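Local structure of pyridine nucleotide-disulphide oxidoreductase dimerisation region (6KYY) at residues 314-319 with 327-332; 334-339 with 412-417; 340-345 with 380-385; 373-378 with 402-407; 385-390 with 397-402. The protein is an FAD-containing flavoprotein disulphide reductase, induced by hypochlorous acid, that is probably involved in resistance to reactive chlorine species. All blocks are in the same frame, centred on the assembly; numbering follows the deposited sequence.

Contact 1 of 5, residues 314-319 with 327-332; sequences YRIVRD and RSTDDR
R327 lies against R315, I316 and D319 where the chain, having left helix 307-321, comes back against it in the loop that leads to strand 337-339 of the dimerisation domain. The CA atoms of I316 and R327 are 5.1 Å apart. R327 comes first: the D319 side chain crosses it at about a right angle, with OD2 3.3 Å from CG of R327. The R327 chain is bent at chi2 and chi3, the latter setting NE at 49°, and its guanidinium meets I316 and R315. CD1 of I316 sits over one of its faces, offset toward the rim and 3.4 Å from NH2, while CB of R315 meets its edge, 3.3 Å from NH1. The two arginines run side by side, their guanidinium planes 48° apart and their NH1 atoms 4.5 Å from each other. D312, which forms a salt bridge with R327, probably offsets this like charge, and R315 hydrogen-bonds Q429 of the second subunit. At S328 the carbonyl O faces CD1 of I316, 3.3 Å away, and OG accepts from the backbone N of D330 in an ST turn. T329 adds CG2 at the margin of I316. R332, last of the segment, is bound to D312 and D313 by salt bridges, and its NH2 stands 4.4 Å from CG1 of I316.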
# COMPACT_ATOMS: atom_id res chain seq x y z
N TYR B 314 -1.64 25.08 1.80
CA TYR B 314 -0.76 25.55 2.86
C TYR B 314 0.65 25.76 2.34
O TYR B 314 1.33 26.72 2.73
CB TYR B 314 -0.76 24.57 4.03
CG TYR B 314 0.54 24.52 4.80
CD1 TYR B 314 0.81 25.44 5.80
CD2 TYR B 314 1.50 23.56 4.52
CE1 TYR B 314 2.00 25.41 6.50
CE2 TYR B 314 2.69 23.52 5.22
CZ TYR B 314 2.94 24.44 6.21
OH TYR B 314 4.12 24.40 6.91
N ARG B 315 1.12 24.87 1.46
CA ARG B 315 2.46 25.00 0.91
C ARG B 315 2.60 26.27 0.07
O ARG B 315 3.64 26.93 0.10
CB ARG B 315 2.81 23.77 0.08
CG ARG B 315 2.87 22.48 0.88
CD ARG B 315 3.88 21.51 0.29
NE ARG B 315 3.62 20.14 0.71
CZ ARG B 315 3.13 19.19 -0.08
NH1 ARG B 315 2.84 19.47 -1.35
NH2 ARG B 315 2.92 17.97 0.39
N ILE B 316 1.55 26.63 -0.67
CA ILE B 316 1.58 27.86 -1.45
C ILE B 316 1.75 29.06 -0.53
O ILE B 316 2.65 29.89 -0.72
CB ILE B 316 0.31 27.99 -2.31
CG1 ILE B 316 0.07 26.73 -3.14
CG2 ILE B 316 0.40 29.22 -3.21
CD1 ILE B 316 1.23 26.33 -4.00
N VAL B 317 0.88 29.17 0.48
CA VAL B 317 0.90 30.36 1.33
C VAL B 317 2.12 30.35 2.25
O VAL B 317 2.64 31.42 2.60
CB VAL B 317 -0.42 30.47 2.12
CG1 VAL B 317 -1.61 30.37 1.18
CG2 VAL B 317 -0.50 29.41 3.21
N ARG B 318 2.60 29.17 2.66
CA ARG B 318 3.81 29.12 3.47
C ARG B 318 5.03 29.55 2.67
O ARG B 318 5.98 30.09 3.24
CB ARG B 318 4.01 27.72 4.04
CG ARG B 318 5.09 27.63 5.11
CD ARG B 318 6.35 26.96 4.58
NE ARG B 318 7.53 27.27 5.39
CZ ARG B 318 8.66 27.76 4.90
NH1 ARG B 318 9.68 28.01 5.71
NH2 ARG B 318 8.78 28.00 3.60
N ASP B 319 5.01 29.32 1.35
CA ASP B 319 6.11 29.76 0.50
C ASP B 319 6.09 31.26 0.27
O ASP B 319 7.10 31.82 -0.16
CB ASP B 319 6.06 29.02 -0.83
CG ASP B 319 7.40 28.99 -1.53
OD1 ASP B 319 8.44 29.07 -0.84
OD2 ASP B 319 7.43 28.90 -2.78
N ARG B 327 5.62 29.50 -4.50
CA ARG B 327 5.00 28.37 -5.16
C ARG B 327 3.62 28.80 -5.66
O ARG B 327 3.11 29.87 -5.31
CB ARG B 327 4.89 27.18 -4.21
CG ARG B 327 6.11 26.27 -4.22
CD ARG B 327 5.72 24.81 -4.00
NE ARG B 327 4.63 24.40 -4.87
CZ ARG B 327 3.52 23.80 -4.45
NH1 ARG B 327 3.37 23.54 -3.16
NH2 ARG B 327 2.58 23.46 -5.31
N SER B 328 3.00 27.96 -6.48
CA SER B 328 1.74 28.33 -7.11
C SER B 328 0.88 27.10 -7.32
O SER B 328 1.36 25.97 -7.30
CB SER B 328 1.97 29.05 -8.44
OG SER B 328 0.92 28.78 -9.34
N THR B 329 -0.42 27.34 -7.51
CA THR B 329 -1.30 26.25 -7.94
C THR B 329 -1.04 25.86 -9.38
O THR B 329 -1.43 24.77 -9.80
CB THR B 329 -2.77 26.63 -7.76
OG1 THR B 329 -3.13 27.65 -8.71
CG2 THR B 329 -3.04 27.12 -6.35
N ASP B 330 -0.38 26.73 -10.16
CA ASP B 330 0.09 26.35 -11.49
C ASP B 330 1.18 25.29 -11.44
O ASP B 330 1.56 24.77 -12.49
CB ASP B 330 0.62 27.58 -12.23
CG ASP B 330 -0.49 28.53 -12.67
OD1 ASP B 330 -0.18 29.70 -12.99
OD2 ASP B 330 -1.67 28.10 -12.69
N ASP B 331 1.69 24.96 -10.25
CA ASP B 331 2.66 23.88 -10.09
C ASP B 331 2.01 22.51 -10.05
O ASP B 331 2.73 21.50 -10.04
CB ASP B 331 3.49 24.09 -8.82
CG ASP B 331 4.51 25.20 -8.96
OD1 ASP B 331 4.20 26.35 -8.60
OD2 ASP B 331 5.63 24.92 -9.43
N ARG B 332 0.68 22.44 -10.02
CA ARG B 332 -0.02 21.17 -9.86
C ARG B 332 -0.15 20.46 -11.20
O ARG B 332 -0.59 21.05 -12.18
CB ARG B 332 -1.40 21.40 -9.24
CG ARG B 332 -1.43 21.27 -7.73
CD ARG B 332 -2.66 21.95 -7.16
NE ARG B 332 -2.43 22.42 -5.80
CZ ARG B 332 -3.25 23.23 -5.14
NH1 ARG B 332 -4.36 23.66 -5.72
NH2 ARG B 332 -2.96 23.61 -3.90

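Contact 2 of 5, residues 334-339 with 412-417; sequences NVPYSV and IVKMVM
K414 reaches out from helix 406-418 to take hold of the carbonyl of N334. From CB, the chain sets off with CG anti to the backbone N (chi1 -172°), and CG passes 3.3 Å from N334 O. A bend at chi2 places CD, which stands farther off, 4.0 Å from N334 O. CE lies 3.4 Å from N334 O and also touches the ring of P336, 3.8 Å from its CD; the lysine and proline side chains cross at about a right angle. After a second bend, at chi4, NZ donates to N334 O over 2.7 Å. It approaches from above the carbonyl plane, 57° out of it, with a C=O...N angle of 121°. The helix belongs to the alpha/beta dimerisation domain and packs on its antiparallel sheet, where V413 and M417 touch V348 and M396. The segment 334-339 leads into an outer strand of that sheet, and K414 thus ties the helix to the entry of the strand. D418 takes both polar tips, forming a salt bridge with NZ of K414 and accepting from ND2 of N334. Three residues after K414, M417 brings its methyl to the asparagine amide, CE being 3.4 Å from CG and 3.6 Å from OD1 of N334. K414 also packs on Q429 of the second subunit.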
# COMPACT_ATOMS: atom_id res chain seq x y z
N ASN B 334 -0.95 16.20 -12.79
CA ASN B 334 -1.26 14.79 -12.56
C ASN B 334 -1.71 14.56 -11.12
O ASN B 334 -1.11 13.78 -10.37
CB ASN B 334 -0.08 13.90 -12.93
CG ASN B 334 0.50 14.22 -14.29
OD1 ASN B 334 -0.24 14.34 -15.27
ND2 ASN B 334 1.82 14.34 -14.37
N VAL B 335 -2.78 15.25 -10.74
CA VAL B 335 -3.34 15.13 -9.39
C VAL B 335 -4.06 13.80 -9.26
O VAL B 335 -5.02 13.54 -10.00
CB VAL B 335 -4.28 16.30 -9.09
CG1 VAL B 335 -4.93 16.11 -7.73
CG2 VAL B 335 -3.53 17.62 -9.14
N PRO B 336 -3.64 12.93 -8.35
CA PRO B 336 -4.29 11.62 -8.21
C PRO B 336 -5.46 11.66 -7.24
O PRO B 336 -5.60 12.56 -6.41
CB PRO B 336 -3.16 10.74 -7.65
CG PRO B 336 -2.34 11.69 -6.83
CD PRO B 336 -2.49 13.07 -7.44
N TYR B 337 -6.33 10.66 -7.38
CA TYR B 337 -7.47 10.50 -6.49
C TYR B 337 -7.80 9.02 -6.38
O TYR B 337 -7.37 8.20 -7.20
CB TYR B 337 -8.68 11.30 -6.97
CG TYR B 337 -9.28 10.85 -8.28
CD1 TYR B 337 -8.86 11.39 -9.48
CD2 TYR B 337 -10.29 9.89 -8.31
CE1 TYR B 337 -9.41 10.98 -10.68
CE2 TYR B 337 -10.84 9.47 -9.51
CZ TYR B 337 -10.40 10.02 -10.69
OH TYR B 337 -10.95 9.61 -11.88
N SER B 338 -8.58 8.68 -5.35
CA SER B 338 -8.92 7.29 -5.08
C SER B 338 -10.34 7.19 -4.54
O SER B 338 -10.77 8.01 -3.73
CB SER B 338 -7.94 6.65 -4.09
OG SER B 338 -6.61 7.09 -4.33
N VAL B 339 -11.06 6.16 -5.00
CA VAL B 339 -12.42 5.86 -4.55
C VAL B 339 -12.32 4.64 -3.64
O VAL B 339 -11.99 3.54 -4.09
CB VAL B 339 -13.36 5.58 -5.73
CG1 VAL B 339 -14.80 5.48 -5.25
CG2 VAL B 339 -13.20 6.67 -6.78
N ILE B 412 3.08 5.62 -6.96
CA ILE B 412 4.24 5.23 -7.76
C ILE B 412 4.06 5.65 -9.21
O ILE B 412 5.00 6.15 -9.85
CB ILE B 412 4.48 3.71 -7.65
CG1 ILE B 412 4.76 3.30 -6.20
CG2 ILE B 412 5.64 3.29 -8.54
CD1 ILE B 412 5.17 1.86 -6.04
N VAL B 413 2.86 5.46 -9.75
CA VAL B 413 2.59 5.85 -11.13
C VAL B 413 2.68 7.36 -11.29
O VAL B 413 3.23 7.86 -12.27
CB VAL B 413 1.22 5.31 -11.58
CG1 VAL B 413 0.90 5.75 -13.00
CG2 VAL B 413 1.18 3.79 -11.46
N LYS B 414 2.13 8.10 -10.32
CA LYS B 414 2.21 9.56 -10.38
C LYS B 414 3.65 10.05 -10.30
O LYS B 414 3.98 11.11 -10.83
CB LYS B 414 1.39 10.17 -9.24
CG LYS B 414 1.24 11.68 -9.31
CD LYS B 414 1.77 12.33 -8.05
CE LYS B 414 1.18 13.72 -7.88
NZ LYS B 414 1.22 14.49 -9.16
N MET B 415 4.52 9.27 -9.66
CA MET B 415 5.92 9.66 -9.50
C MET B 415 6.60 9.85 -10.86
O MET B 415 7.07 10.95 -11.18
CB MET B 415 6.66 8.61 -8.67
CG MET B 415 6.67 8.88 -7.19
SD MET B 415 7.92 10.10 -6.73
CE MET B 415 7.10 10.88 -5.34
N VAL B 416 6.65 8.79 -11.67
CA VAL B 416 7.37 8.87 -12.93
C VAL B 416 6.64 9.72 -13.96
O VAL B 416 7.26 10.20 -14.91
CB VAL B 416 7.63 7.45 -13.49
CG1 VAL B 416 8.18 6.55 -12.40
CG2 VAL B 416 6.36 6.86 -14.07
N MET B 417 5.33 9.93 -13.80
CA MET B 417 4.62 10.83 -14.71
C MET B 417 5.00 12.28 -14.46
O MET B 417 5.15 13.06 -15.41
CB MET B 417 3.11 10.63 -14.57
CG MET B 417 2.59 9.38 -15.26
SD MET B 417 0.82 9.33 -15.58
CE MET B 417 0.27 10.84 -14.79

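Contact 3 of 5, residues 340-345 with 380-385; sequences FMTPPL and DTRGVL
P343 and G383 have the nearest CA atoms of the two segments, 6.6 Å apart, with a cis peptide bond between T342 and P343 and a positive phi (105°) at G383. The segment 340-345 turns between the antiparallel neighbours 337-339 and 345-349, and 380-385 runs into strand 384-390 of the same dimerisation-domain sheet. The proline ring packs against R382, its CG 3.5 Å from R382 O and its CD 4.0 Å from R382 CB, the two side chains crossing at about a right angle. T342 approaches a charged pair. Its carbonyl O stands over one face of the R382 guanidinium, 3.2 Å from NH2 but badly angled for a hydrogen bond, and its CG2, anti to the backbone N, lies 3.3 Å from D380 OD1. R382 grips D380 side-on, NE to OD2 at 3.0 Å and NH2 to OD1 at 3.2 Å, both oxygens being met on the syn side. The bend at chi3 (-40°) puts NE in place for this. OG1 of T342 hydrogen-bonds Q66, and F340 touches the FAD. No hydrogen bond or salt bridge joins the two segments directly. The cation is probably balanced by D380 within its own segment, and the loop meets it through van der Waals contact and a carbonyl dipole whose negative end would probably suit the guanidinium.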
# COMPACT_ATOMS: atom_id res chain seq x y z
N PHE B 340 -12.61 4.84 -2.35
CA PHE B 340 -12.31 3.83 -1.34
C PHE B 340 -13.45 2.83 -1.21
O PHE B 340 -14.16 2.75 -0.20
CB PHE B 340 -11.98 4.50 -0.01
CG PHE B 340 -10.61 5.11 0.02
CD1 PHE B 340 -10.38 6.37 -0.50
CD2 PHE B 340 -9.54 4.40 0.55
CE1 PHE B 340 -9.12 6.92 -0.48
CE2 PHE B 340 -8.27 4.95 0.57
CZ PHE B 340 -8.06 6.22 0.05
N MET B 341 -13.62 2.03 -2.26
CA MET B 341 -14.49 0.87 -2.21
C MET B 341 -13.72 -0.34 -1.71
O MET B 341 -12.75 -0.22 -0.96
CB MET B 341 -15.07 0.54 -3.58
CG MET B 341 -15.98 1.56 -4.19
SD MET B 341 -16.48 0.93 -5.80
CE MET B 341 -14.88 0.68 -6.57
N THR B 342 -14.15 -1.52 -2.15
CA THR B 342 -13.41 -2.77 -1.96
C THR B 342 -13.60 -3.59 -3.23
O THR B 342 -14.67 -4.18 -3.44
CB THR B 342 -13.90 -3.53 -0.73
OG1 THR B 342 -13.78 -2.70 0.43
CG2 THR B 342 -13.07 -4.80 -0.53
N PRO B 343 -12.60 -3.63 -4.12
CA PRO B 343 -11.29 -2.97 -3.99
C PRO B 343 -11.32 -1.50 -4.41
O PRO B 343 -12.13 -1.12 -5.27
CB PRO B 343 -10.41 -3.79 -4.92
CG PRO B 343 -11.34 -4.24 -6.00
CD PRO B 343 -12.70 -4.40 -5.37
N PRO B 344 -10.45 -0.68 -3.82
CA PRO B 344 -10.48 0.76 -4.11
C PRO B 344 -10.03 1.08 -5.53
O PRO B 344 -9.23 0.37 -6.14
CB PRO B 344 -9.51 1.35 -3.08
CG PRO B 344 -8.70 0.19 -2.59
CD PRO B 344 -9.56 -1.02 -2.70
N LEU B 345 -10.57 2.18 -6.06
CA LEU B 345 -10.30 2.66 -7.41
C LEU B 345 -9.42 3.90 -7.33
O LEU B 345 -9.88 4.96 -6.88
CB LEU B 345 -11.61 2.96 -8.14
CG LEU B 345 -11.58 3.41 -9.61
CD1 LEU B 345 -11.48 4.93 -9.75
CD2 LEU B 345 -10.46 2.71 -10.39
N ASP B 380 -8.84 -11.25 -2.42
CA ASP B 380 -9.63 -10.23 -3.12
C ASP B 380 -9.01 -10.03 -4.51
O ASP B 380 -8.29 -9.07 -4.78
CB ASP B 380 -9.71 -8.91 -2.35
CG ASP B 380 -10.91 -8.07 -2.77
OD1 ASP B 380 -11.22 -7.06 -2.10
OD2 ASP B 380 -11.54 -8.42 -3.78
N THR B 381 -9.30 -10.97 -5.40
CA THR B 381 -8.82 -10.92 -6.77
C THR B 381 -9.77 -10.17 -7.70
O THR B 381 -9.82 -10.46 -8.90
CB THR B 381 -8.58 -12.34 -7.30
OG1 THR B 381 -9.79 -12.85 -7.87
CG2 THR B 381 -8.11 -13.26 -6.17
N ARG B 382 -10.54 -9.22 -7.17
CA ARG B 382 -11.43 -8.40 -7.97
C ARG B 382 -10.71 -7.16 -8.49
O ARG B 382 -9.72 -6.70 -7.92
CB ARG B 382 -12.67 -7.99 -7.17
CG ARG B 382 -13.77 -9.02 -7.14
CD ARG B 382 -14.84 -8.62 -6.14
NE ARG B 382 -14.27 -8.05 -4.93
CZ ARG B 382 -14.95 -7.81 -3.81
NH1 ARG B 382 -16.25 -8.09 -3.76
NH2 ARG B 382 -14.35 -7.29 -2.76
N GLY B 383 -11.24 -6.61 -9.58
CA GLY B 383 -10.72 -5.39 -10.15
C GLY B 383 -9.92 -5.64 -11.41
O GLY B 383 -9.90 -6.74 -11.97
N VAL B 384 -9.24 -4.59 -11.86
CA VAL B 384 -8.48 -4.63 -13.11
C VAL B 384 -7.45 -3.51 -13.07
O VAL B 384 -7.61 -2.52 -12.34
CB VAL B 384 -9.42 -4.50 -14.34
CG1 VAL B 384 -9.92 -3.07 -14.48
CG2 VAL B 384 -8.72 -4.97 -15.61
N LEU B 385 -6.38 -3.66 -13.84
CA LEU B 385 -5.38 -2.63 -14.04
C LEU B 385 -5.37 -2.22 -15.51
O LEU B 385 -5.49 -3.07 -16.39
CB LEU B 385 -3.99 -3.10 -13.63
CG LEU B 385 -3.79 -3.59 -12.19
CD1 LEU B 385 -2.31 -3.67 -11.86
CD2 LEU B 385 -4.52 -2.69 -11.22

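Contact 4 of 5, residues 373-378 with 402-407; sequences PRARVM and LCVDSH
M378, on the segment that holds helix 373-377, packs on V404 of the type II beta turn C403-S406, which links strand 396-402 to helix 406-418 in the dimerisation domain. The CA atoms of A375 and V404 are 6.8 Å apart. Apolar contact comes first. CE of M378 lies 3.7 Å from CG2 of V404, the two side chains sliding past each other in opposite directions, and CB of A375 reaches the same methyl at 4.3 Å. V404 holds CG1 anti to the carbonyl carbon, which leaves CG2 as the branch that meets M378 CE. The thioether makes the mixed contacts: bent at chi3 (-93°), M378 crosses D405 at about a right angle and sets its methyl 3.7 Å from OD2. D405 occupies the N-cap position of helix 406-418, but its side chain makes no capping bond. Charge enters loosely, since R374 NH2 and D405 OD2 are 4.5 Å apart, beyond a salt bridge. Across the subunit boundary, R376 makes a cation-pi contact with F84 of the second subunit, and R77 of that subunit hydrogen-bonds V377 O. The R374 side chain is about 7 Å from that of H433, the probable proton acceptor. SD of M378 sits over one face of the R374 guanidinium, 3.2 Å above its plane and offset toward the rim.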
# COMPACT_ATOMS: atom_id res chain seq x y z
N PRO B 373 -0.62 -12.26 -8.13
CA PRO B 373 -0.62 -13.26 -7.05
C PRO B 373 -0.82 -12.68 -5.66
O PRO B 373 -1.36 -13.37 -4.79
CB PRO B 373 0.75 -13.93 -7.19
CG PRO B 373 1.14 -13.70 -8.61
CD PRO B 373 0.60 -12.34 -8.95
N ARG B 374 -0.41 -11.43 -5.43
CA ARG B 374 -0.61 -10.83 -4.11
C ARG B 374 -2.08 -10.55 -3.84
O ARG B 374 -2.52 -10.58 -2.68
CB ARG B 374 0.21 -9.55 -3.99
CG ARG B 374 0.05 -8.84 -2.66
CD ARG B 374 0.96 -9.42 -1.59
NE ARG B 374 0.38 -9.36 -0.25
CZ ARG B 374 0.11 -8.23 0.41
NH1 ARG B 374 -0.42 -8.29 1.62
NH2 ARG B 374 0.36 -7.05 -0.14
N ALA B 375 -2.87 -10.28 -4.89
CA ALA B 375 -4.31 -10.12 -4.70
C ALA B 375 -4.95 -11.43 -4.25
O ALA B 375 -5.93 -11.40 -3.49
CB ALA B 375 -4.96 -9.62 -5.99
N ARG B 376 -4.44 -12.56 -4.71
CA ARG B 376 -4.91 -13.85 -4.21
C ARG B 376 -4.43 -14.09 -2.78
O ARG B 376 -5.14 -14.73 -1.99
CB ARG B 376 -4.44 -14.98 -5.12
CG ARG B 376 -5.54 -15.96 -5.49
CD ARG B 376 -5.15 -16.76 -6.72
NE ARG B 376 -5.57 -16.11 -7.95
CZ ARG B 376 -6.79 -16.21 -8.46
NH1 ARG B 376 -7.72 -16.93 -7.85
NH2 ARG B 376 -7.09 -15.58 -9.60
N VAL B 377 -3.24 -13.60 -2.44
CA VAL B 377 -2.73 -13.71 -1.08
C VAL B 377 -3.64 -13.00 -0.08
O VAL B 377 -3.68 -13.37 1.10
CB VAL B 377 -1.28 -13.17 -1.03
CG1 VAL B 377 -0.77 -13.06 0.40
CG2 VAL B 377 -0.36 -14.06 -1.85
N MET B 378 -4.41 -12.01 -0.54
CA MET B 378 -5.27 -11.22 0.33
C MET B 378 -6.75 -11.55 0.17
O MET B 378 -7.59 -10.84 0.72
CB MET B 378 -5.03 -9.73 0.09
CG MET B 378 -3.59 -9.31 0.29
SD MET B 378 -3.42 -7.54 0.62
CE MET B 378 -3.16 -6.92 -1.04
N LEU B 402 -7.70 -0.36 -10.24
CA LEU B 402 -8.84 -0.89 -9.50
C LEU B 402 -8.37 -2.19 -8.85
O LEU B 402 -8.53 -3.28 -9.40
CB LEU B 402 -10.03 -1.11 -10.42
CG LEU B 402 -11.34 -1.54 -9.78
CD1 LEU B 402 -11.70 -0.63 -8.61
CD2 LEU B 402 -12.46 -1.56 -10.80
N CYS B 403 -7.78 -2.07 -7.67
CA CYS B 403 -7.19 -3.21 -6.99
C CYS B 403 -7.16 -2.94 -5.49
O CYS B 403 -7.41 -1.83 -5.03
CB CYS B 403 -5.78 -3.49 -7.50
SG CYS B 403 -4.82 -1.99 -7.76
N VAL B 404 -6.87 -3.99 -4.73
CA VAL B 404 -6.58 -3.82 -3.32
C VAL B 404 -5.27 -3.05 -3.18
O VAL B 404 -4.32 -3.27 -3.94
CB VAL B 404 -6.51 -5.18 -2.60
CG1 VAL B 404 -7.91 -5.65 -2.25
CG2 VAL B 404 -5.81 -6.20 -3.48
N ASP B 405 -5.22 -2.14 -2.21
CA ASP B 405 -4.07 -1.26 -1.98
C ASP B 405 -3.79 -0.38 -3.19
O ASP B 405 -2.64 0.01 -3.44
CB ASP B 405 -2.82 -2.07 -1.61
CG ASP B 405 -2.77 -2.40 -0.13
OD1 ASP B 405 -3.14 -1.53 0.69
OD2 ASP B 405 -2.37 -3.53 0.21
N SER B 406 -4.83 -0.03 -3.95
CA SER B 406 -4.65 0.87 -5.08
C SER B 406 -4.24 2.26 -4.63
O SER B 406 -3.54 2.98 -5.35
CB SER B 406 -5.93 0.94 -5.91
OG SER B 406 -7.05 1.20 -5.08
N HIS B 407 -4.67 2.67 -3.43
CA HIS B 407 -4.40 4.01 -2.92
C HIS B 407 -2.92 4.26 -2.63
O HIS B 407 -2.54 5.42 -2.45
CB HIS B 407 -5.22 4.25 -1.65
CG HIS B 407 -5.02 3.20 -0.60
ND1 HIS B 407 -5.44 1.90 -0.76
CD2 HIS B 407 -4.46 3.26 0.63
CE1 HIS B 407 -5.13 1.20 0.32
NE2 HIS B 407 -4.54 2.01 1.18

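Contact 5 of 5, residues 385-390 with 397-402; sequences LKAIVD and LGASLL
A387 and A399 lie side by side, their CB atoms on the same face and 4.0 Å apart, in a non-hydrogen-bonded pair of the beta hairpin of strands 384-390 and 396-402. The axes of 385-390 and 397-402 run antiparallel at 177°, 4.6 Å apart at closest approach. On the alanine face, L385 and L401 cross obliquely and meet branch to branch, CD2 to CD2 at 3.8 Å. K386 and S400 point to the other face, toward I208 of helix 206-218. K386 has CG between the backbone N and the carbonyl carbon (chi1 70°), which lays CG 3.4 Å from CB of S400. The lysine tip then leads away to salt bridges with E352 and D207. Between the backbones, S400 N donates to K386 O over 2.7 Å, and K386 N returns a bond to S400 O over 3.1 Å. Near the turn, L397 crosses I388 at about a right angle, its CD1 4.1 Å from CG2 of I388 and against CB of D390, whose carboxylate binds T393. Backbone bonds therefore fix the pairing, A399 and L401 give helix 406-418 an apolar surface, with A387 and L385 beside them, and the buried lysine probably has its charge balanced by the acids.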
# COMPACT_ATOMS: atom_id res chain seq x y z
N LEU B 385 -6.38 -3.66 -13.84
CA LEU B 385 -5.38 -2.63 -14.04
C LEU B 385 -5.37 -2.22 -15.51
O LEU B 385 -5.49 -3.07 -16.39
CB LEU B 385 -3.99 -3.10 -13.63
CG LEU B 385 -3.79 -3.59 -12.19
CD1 LEU B 385 -2.31 -3.67 -11.86
CD2 LEU B 385 -4.52 -2.69 -11.22
N LYS B 386 -5.22 -0.92 -15.75
CA LYS B 386 -5.08 -0.44 -17.12
C LYS B 386 -4.39 0.92 -17.08
O LYS B 386 -4.63 1.72 -16.18
CB LYS B 386 -6.44 -0.33 -17.83
CG LYS B 386 -7.33 0.78 -17.32
CD LYS B 386 -8.55 0.98 -18.20
CE LYS B 386 -8.16 1.57 -19.54
NZ LYS B 386 -9.36 1.80 -20.39
N ALA B 387 -3.52 1.15 -18.06
CA ALA B 387 -2.84 2.42 -18.22
C ALA B 387 -2.71 2.72 -19.71
O ALA B 387 -2.95 1.86 -20.56
CB ALA B 387 -1.48 2.43 -17.53
N ILE B 388 -2.32 3.95 -20.01
CA ILE B 388 -2.26 4.44 -21.39
C ILE B 388 -0.85 4.93 -21.65
O ILE B 388 -0.33 5.79 -20.93
CB ILE B 388 -3.29 5.55 -21.64
CG1 ILE B 388 -4.68 5.08 -21.23
CG2 ILE B 388 -3.28 5.96 -23.10
CD1 ILE B 388 -5.55 6.16 -20.66
N VAL B 389 -0.22 4.37 -22.69
CA VAL B 389 1.14 4.72 -23.08
C VAL B 389 1.06 5.53 -24.37
O VAL B 389 0.32 5.18 -25.29
CB VAL B 389 2.01 3.47 -23.27
CG1 VAL B 389 3.41 3.86 -23.72
CG2 VAL B 389 2.05 2.66 -21.99
N ASP B 390 1.82 6.63 -24.42
CA ASP B 390 1.94 7.43 -25.63
C ASP B 390 3.15 6.95 -26.41
O ASP B 390 4.27 6.93 -25.88
CB ASP B 390 2.06 8.92 -25.28
CG ASP B 390 2.45 9.77 -26.48
OD1 ASP B 390 3.08 10.83 -26.26
OD2 ASP B 390 2.13 9.40 -27.62
N LEU B 397 0.17 8.48 -20.04
CA LEU B 397 -0.81 9.56 -19.98
C LEU B 397 -1.82 9.40 -18.86
O LEU B 397 -2.40 10.40 -18.42
CB LEU B 397 -1.55 9.67 -21.32
CG LEU B 397 -0.65 9.81 -22.55
CD1 LEU B 397 -1.44 9.58 -23.83
CD2 LEU B 397 0.03 11.17 -22.57
N GLY B 398 -2.05 8.18 -18.40
CA GLY B 398 -3.00 7.96 -17.33
C GLY B 398 -3.00 6.51 -16.91
O GLY B 398 -2.47 5.64 -17.61
N ALA B 399 -3.62 6.26 -15.76
CA ALA B 399 -3.71 4.91 -15.22
C ALA B 399 -5.04 4.75 -14.49
O ALA B 399 -5.60 5.72 -13.98
CB ALA B 399 -2.54 4.60 -14.28
N SER B 400 -5.53 3.52 -14.45
CA SER B 400 -6.74 3.15 -13.72
C SER B 400 -6.41 1.92 -12.89
O SER B 400 -6.32 0.81 -13.42
CB SER B 400 -7.91 2.88 -14.67
OG SER B 400 -8.36 4.08 -15.27
N LEU B 401 -6.19 2.11 -11.59
CA LEU B 401 -5.77 1.04 -10.70
C LEU B 401 -6.96 0.67 -9.82
O LEU B 401 -7.21 1.31 -8.79
CB LEU B 401 -4.56 1.48 -9.88
CG LEU B 401 -3.34 1.84 -10.73
CD1 LEU B 401 -2.10 2.01 -9.87
CD2 LEU B 401 -3.10 0.78 -11.81
N LEU B 402 -7.70 -0.36 -10.24
CA LEU B 402 -8.84 -0.89 -9.50
C LEU B 402 -8.37 -2.19 -8.85
O LEU B 402 -8.53 -3.28 -9.40
CB LEU B 402 -10.03 -1.11 -10.42
CG LEU B 402 -11.34 -1.54 -9.78
CD1 LEU B 402 -11.70 -0.63 -8.61
CD2 LEU B 402 -12.46 -1.56 -10.80

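Overall arrangement
Contact 1 comes first along the chain, on helix 307-321, and its second segment adjoins contact 2 in sequence although their centres are 18 Å apart. The other four lie in the dimerisation domain. Contact 2 encloses the chain from 340 to 411, and contacts 3, 4 and 5 fall within it. The segments of 3 and 4 alternate along the chain, with centres 7 Å apart. Contacts 2, 3 and 5 share the antiparallel sheet; 3 and 5 both use strand 384-390, whereas 2 and 4 use helix 406-418. Contact 5, its centre 10 Å from that of contact 2, touches no second subunit; the other four do and border the dimer interface, as the domain's name implies.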